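Local coordinates for DsbA-like disulfide oxidoreductase (Wolbachia endosymbiont of Drosophila melanogaster, PDB 6EEZ), which acts as a thiol-disulfide exchange protein of the thioredoxin family, a DsbA-like disulfide isomerase that functions as a homotrimer, at residues R152-G155 against P160-I163; S11-S14 against I20-L23. All coordinates share one frame; numbering follows the deposited sequence.

How the interactions relate
Both interactions lie on the same side of the chain's centre, and their own centres are about 11 Å apart. Interaction 2 comes first along the chain and is complete before interaction 1 begins. It folds helix 3-15 against the end of helix 17-20, while interaction 1 packs the last turn of helix 137-154 on strand 161-164. The two meet at Ile163. CD1 of Ile163 lies 3.8 Å from CD1 of Ile20, and CG2 of Ile163 lies 3.8 Å from CD1 of Ile13. One apolar layer therefore joins the N-terminal helices, helix 137-154 and the central sheet of the thioredoxin fold.

Interaction 1. Residues R152-G155 against P160-I163; sequences RDLG and PFLI
This contact joins the C-terminal end of helix 137-154 to strand 161-164 of the thioredoxin-fold sheet, just after the cis-proline. Leu154 supplies the helix side of the contact and Phe161 and Ile163 the strand side. Phe161 and Ile163 flank Leu162, and both set out from the strand toward the helix. Everything passes through one methyl. CD1 of Leu154 is 3.7 Å from CD1 of Ile163, and the two side chains reach toward each other, tip to tip. The same Leu154 CD1 is 3.9 Å from CE1 of Phe161 and 4.1 Å from its CZ. It meets the far end of the ring obliquely. Ile163 is extended, with CD1 anti to CA (chi2 174°), which carries that methyl out to the leucine. Gly155 is the first residue to leave helical backbone angles, with a positive phi of 65°, and N of Gly155 bonds to O of Arg152 at 2.9 Å.

Before the strand, Pro160 follows a cis peptide bond. It touches Cys45 and Cys48, which form the disulfide seen in this structure. This is the cis-proline position expected beside the active site of a thioredoxin-like protein. On the sheet, the Phe161 ring stacks with that of Phe40, and Leu168 of the next strand touches both Phe161 and Ile163. The three residues that meet across the contact are buried, and the joint between them is purely apolar. It is consistent with dispersion and the exclusion of water keeping the helix end on the sheet, with no directional bond to fix their relative orientation.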
loop_
_atom_site.group_PDB
_atom_site.type_symbol
_atom_site.label_atom_id
_atom_site.label_comp_id
_atom_site.label_asym_id
_atom_site.label_seq_id
_atom_site.Cartn_x
_atom_site.Cartn_y
_atom_site.Cartn_z
ATOM N N ARG A 152 -11.571 -7.685 -1.712
ATOM C CA ARG A 152 -12.605 -8.682 -2.002
ATOM C C ARG A 152 -13.335 -8.329 -3.308
ATOM O O ARG A 152 -13.524 -9.187 -4.160
ATOM C CB ARG A 152 -13.630 -8.803 -0.867
ATOM C CG ARG A 152 -13.084 -9.305 0.455
ATOM C CD ARG A 152 -12.858 -10.811 0.461
ATOM N NE ARG A 152 -14.063 -11.618 0.270
ATOM C CZ ARG A 152 -14.844 -12.077 1.251
ATOM N NH1 ARG A 152 -14.578 -11.784 2.511
ATOM N NH2 ARG A 152 -15.909 -12.833 0.978
ATOM N N ASP A 153 -13.727 -7.065 -3.460
ATOM C CA ASP A 153 -14.513 -6.637 -4.628
ATOM C C ASP A 153 -13.757 -6.792 -5.938
ATOM O O ASP A 153 -14.352 -7.032 -6.992
ATOM C CB ASP A 153 -14.948 -5.178 -4.481
ATOM C CG ASP A 153 -16.016 -4.991 -3.436
ATOM O OD1 ASP A 153 -16.727 -5.976 -3.131
ATOM O OD2 ASP A 153 -16.146 -3.863 -2.914
ATOM N N LEU A 154 -12.444 -6.668 -5.866
ATOM C CA LEU A 154 -11.610 -6.785 -7.043
ATOM C C LEU A 154 -11.305 -8.245 -7.311
ATOM O O LEU A 154 -10.786 -8.579 -8.358
ATOM C CB LEU A 154 -10.316 -5.960 -6.870
ATOM C CG LEU A 154 -10.481 -4.425 -6.925
ATOM C CD1 LEU A 154 -9.188 -3.699 -6.590
ATOM C CD2 LEU A 154 -10.983 -3.972 -8.289
ATOM N N GLY A 155 -11.605 -9.115 -6.344
ATOM C CA GLY A 155 -11.540 -10.557 -6.535
ATOM C C GLY A 155 -10.183 -11.192 -6.798
ATOM O O GLY A 155 -10.108 -12.341 -7.225
ATOM N N PRO A 160 0.809 -9.575 -3.291
ATOM C CA PRO A 160 0.466 -8.188 -3.627
ATOM C C PRO A 160 -0.235 -8.093 -4.960
ATOM O O PRO A 160 -0.189 -9.053 -5.727
ATOM C CB PRO A 160 1.825 -7.503 -3.711
ATOM C CG PRO A 160 2.684 -8.569 -4.312
ATOM C CD PRO A 160 2.176 -9.890 -3.737
ATOM N N PHE A 161 -0.807 -6.921 -5.235
ATOM C CA PHE A 161 -1.224 -6.591 -6.582
ATOM C C PHE A 161 -1.230 -5.091 -6.699
ATOM O O PHE A 161 -1.275 -4.384 -5.678
ATOM C CB PHE A 161 -2.597 -7.205 -6.963
ATOM C CG PHE A 161 -3.780 -6.641 -6.217
ATOM C CD1 PHE A 161 -4.483 -5.565 -6.721
ATOM C CD2 PHE A 161 -4.244 -7.240 -5.060
ATOM C CE1 PHE A 161 -5.597 -5.064 -6.064
ATOM C CE2 PHE A 161 -5.359 -6.741 -4.400
ATOM C CZ PHE A 161 -6.035 -5.658 -4.904
ATOM N N LEU A 162 -1.143 -4.631 -7.947
ATOM C CA LEU A 162 -0.988 -3.223 -8.255
ATOM C C LEU A 162 -1.872 -2.787 -9.427
ATOM O O LEU A 162 -1.878 -3.376 -10.515
ATOM C CB LEU A 162 0.484 -2.930 -8.558
ATOM C CG LEU A 162 0.903 -1.501 -8.914
ATOM C CD1 LEU A 162 0.624 -0.583 -7.744
ATOM C CD2 LEU A 162 2.382 -1.442 -9.281
ATOM N N ILE A 163 -2.629 -1.736 -9.171
ATOM C CA ILE A 163 -3.422 -1.082 -10.186
ATOM C C ILE A 163 -2.687 0.118 -10.716
ATOM O O ILE A 163 -2.281 0.982 -9.954
ATOM C CB ILE A 163 -4.774 -0.621 -9.625
ATOM C CG1 ILE A 163 -5.560 -1.816 -9.114
ATOM C CG2 ILE A 163 -5.561 0.165 -10.686
ATOM C CD1 ILE A 163 -6.856 -1.406 -8.412
#

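Interaction 2. Residues S11-S14 against I20-L23; sequences SKIS and IFDL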
loop_
_atom_site.group_PDB
_atom_site.type_symbol
_atom_site.label_atom_id
_atom_site.label_comp_id
_atom_site.label_asym_id
_atom_site.label_seq_id
_atom_site.Cartn_x
_atom_site.Cartn_y
_atom_site.Cartn_z
ATOM N N SER A 11 -13.573 -2.378 -16.532
ATOM C CA SER A 11 -14.914 -2.025 -16.044
ATOM C C SER A 11 -14.979 -2.013 -14.501
ATOM O O SER A 11 -15.587 -1.119 -13.914
ATOM C CB SER A 11 -15.970 -2.992 -16.605
ATOM O OG SER A 11 -16.114 -2.858 -18.023
ATOM N N LYS A 12 -14.356 -2.991 -13.841
ATOM C CA LYS A 12 -14.382 -3.024 -12.373
ATOM C C LYS A 12 -13.639 -1.819 -11.791
ATOM O O LYS A 12 -14.118 -1.186 -10.854
ATOM C CB LYS A 12 -13.764 -4.314 -11.797
ATOM C CG LYS A 12 -14.592 -5.594 -11.958
ATOM C CD LYS A 12 -13.935 -6.789 -11.215
ATOM C CE LYS A 12 -14.859 -7.989 -11.171
ATOM N NZ LYS A 12 -14.067 -9.227 -10.901
ATOM N N ILE A 13 -12.473 -1.505 -12.344
ATOM C CA ILE A 13 -11.717 -0.334 -11.889
ATOM C C ILE A 13 -12.595 0.922 -12.035
ATOM O O ILE A 13 -12.700 1.694 -11.093
ATOM C CB ILE A 13 -10.362 -0.209 -12.644
ATOM C CG1 ILE A 13 -9.416 -1.331 -12.196
ATOM C CG2 ILE A 13 -9.674 1.157 -12.374
ATOM C CD1 ILE A 13 -8.122 -1.451 -13.009
ATOM N N SER A 14 -13.289 1.102 -13.160
ATOM C CA SER A 14 -14.224 2.226 -13.263
ATOM C C SER A 14 -15.319 2.172 -12.190
ATOM O O SER A 14 -15.661 3.204 -11.606
ATOM C CB SER A 14 -14.883 2.286 -14.651
ATOM O OG SER A 14 -13.913 2.550 -15.649
ATOM N N ILE A 20 -10.769 2.868 -5.143
ATOM C CA ILE A 20 -9.387 2.702 -5.585
ATOM C C ILE A 20 -8.558 3.997 -5.495
ATOM O O ILE A 20 -7.433 3.980 -5.016
ATOM C CB ILE A 20 -9.339 2.191 -7.042
ATOM C CG1 ILE A 20 -9.940 0.792 -7.123
ATOM C CG2 ILE A 20 -7.914 2.148 -7.583
ATOM C CD1 ILE A 20 -10.206 0.334 -8.527
ATOM N N PHE A 21 -9.104 5.107 -5.969
ATOM C CA PHE A 21 -8.336 6.345 -5.991
ATOM C C PHE A 21 -8.755 7.277 -4.862
ATOM O O PHE A 21 -8.550 8.468 -4.953
ATOM C CB PHE A 21 -8.461 7.002 -7.369
ATOM C CG PHE A 21 -8.039 6.083 -8.497
ATOM C CD1 PHE A 21 -6.697 5.831 -8.739
ATOM C CD2 PHE A 21 -8.989 5.438 -9.287
ATOM C CE1 PHE A 21 -6.299 4.965 -9.747
ATOM C CE2 PHE A 21 -8.602 4.565 -10.301
ATOM C CZ PHE A 21 -7.257 4.327 -10.533
ATOM N N ASP A 22 -9.319 6.716 -3.790
ATOM C CA ASP A 22 -9.628 7.472 -2.561
ATOM C C ASP A 22 -8.421 8.322 -2.103
ATOM O O ASP A 22 -7.300 7.823 -1.996
ATOM C CB ASP A 22 -10.065 6.504 -1.442
ATOM C CG ASP A 22 -10.599 7.216 -0.183
ATOM O OD1 ASP A 22 -9.961 8.160 0.328
ATOM O OD2 ASP A 22 -11.661 6.813 0.320
ATOM N N LEU A 23 -8.666 9.601 -1.831
ATOM C CA LEU A 23 -7.591 10.539 -1.540
ATOM C C LEU A 23 -7.155 10.533 -0.070
ATOM O O LEU A 23 -6.146 11.121 0.261
ATOM C CB LEU A 23 -8.013 11.962 -1.947
ATOM C CG LEU A 23 -8.081 12.340 -3.440
ATOM C CD1 LEU A 23 -6.864 11.855 -4.199
ATOM C CD2 LEU A 23 -9.338 11.802 -4.109
#
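Ile13 overlaps the end of the Ile20 side chain, which comes up against the backbone of helix 3-15. CD1 of Ile20 lies 3.7 Å from CA of Ile13 and 4.0 Å from its CG2. CD1 of Ile20 is also 3.8 Å from O of Ile13, a packing distance. One methyl thus rests against both the main chain and the branch of Ile13. The two isoleucine side chains cross at about a right angle. Ile20 is extended, with CD1 anti to CA (chi2 168°), and this carries the methyl as far as the helix.

Phe21 adds a second touch. CG2 of Ile13 meets the edge of the Phe21 ring, near the ring plane, at 4.1 Å from CE2. One face of the same ring is taken by its neighbour in sequence: CG2 of Ile20 sits 3.6 Å above the plane, over the centre. Ile20 therefore packs in two directions, through CD1 on the helix and through CG2 on the ring.

Phe21 is also where the chain leaves helix 17-20. Just beyond, OD1 of Asp22 is hydrogen-bonded to OG1 of Thr24. The contact brings together two consecutive N-terminal helices ahead of strand 27-29. On the sheet side, Ile20 and Phe21 touch Val38 of strand 36-41, and Ile13 and Ile20 both touch Ile163 of strand 161-164.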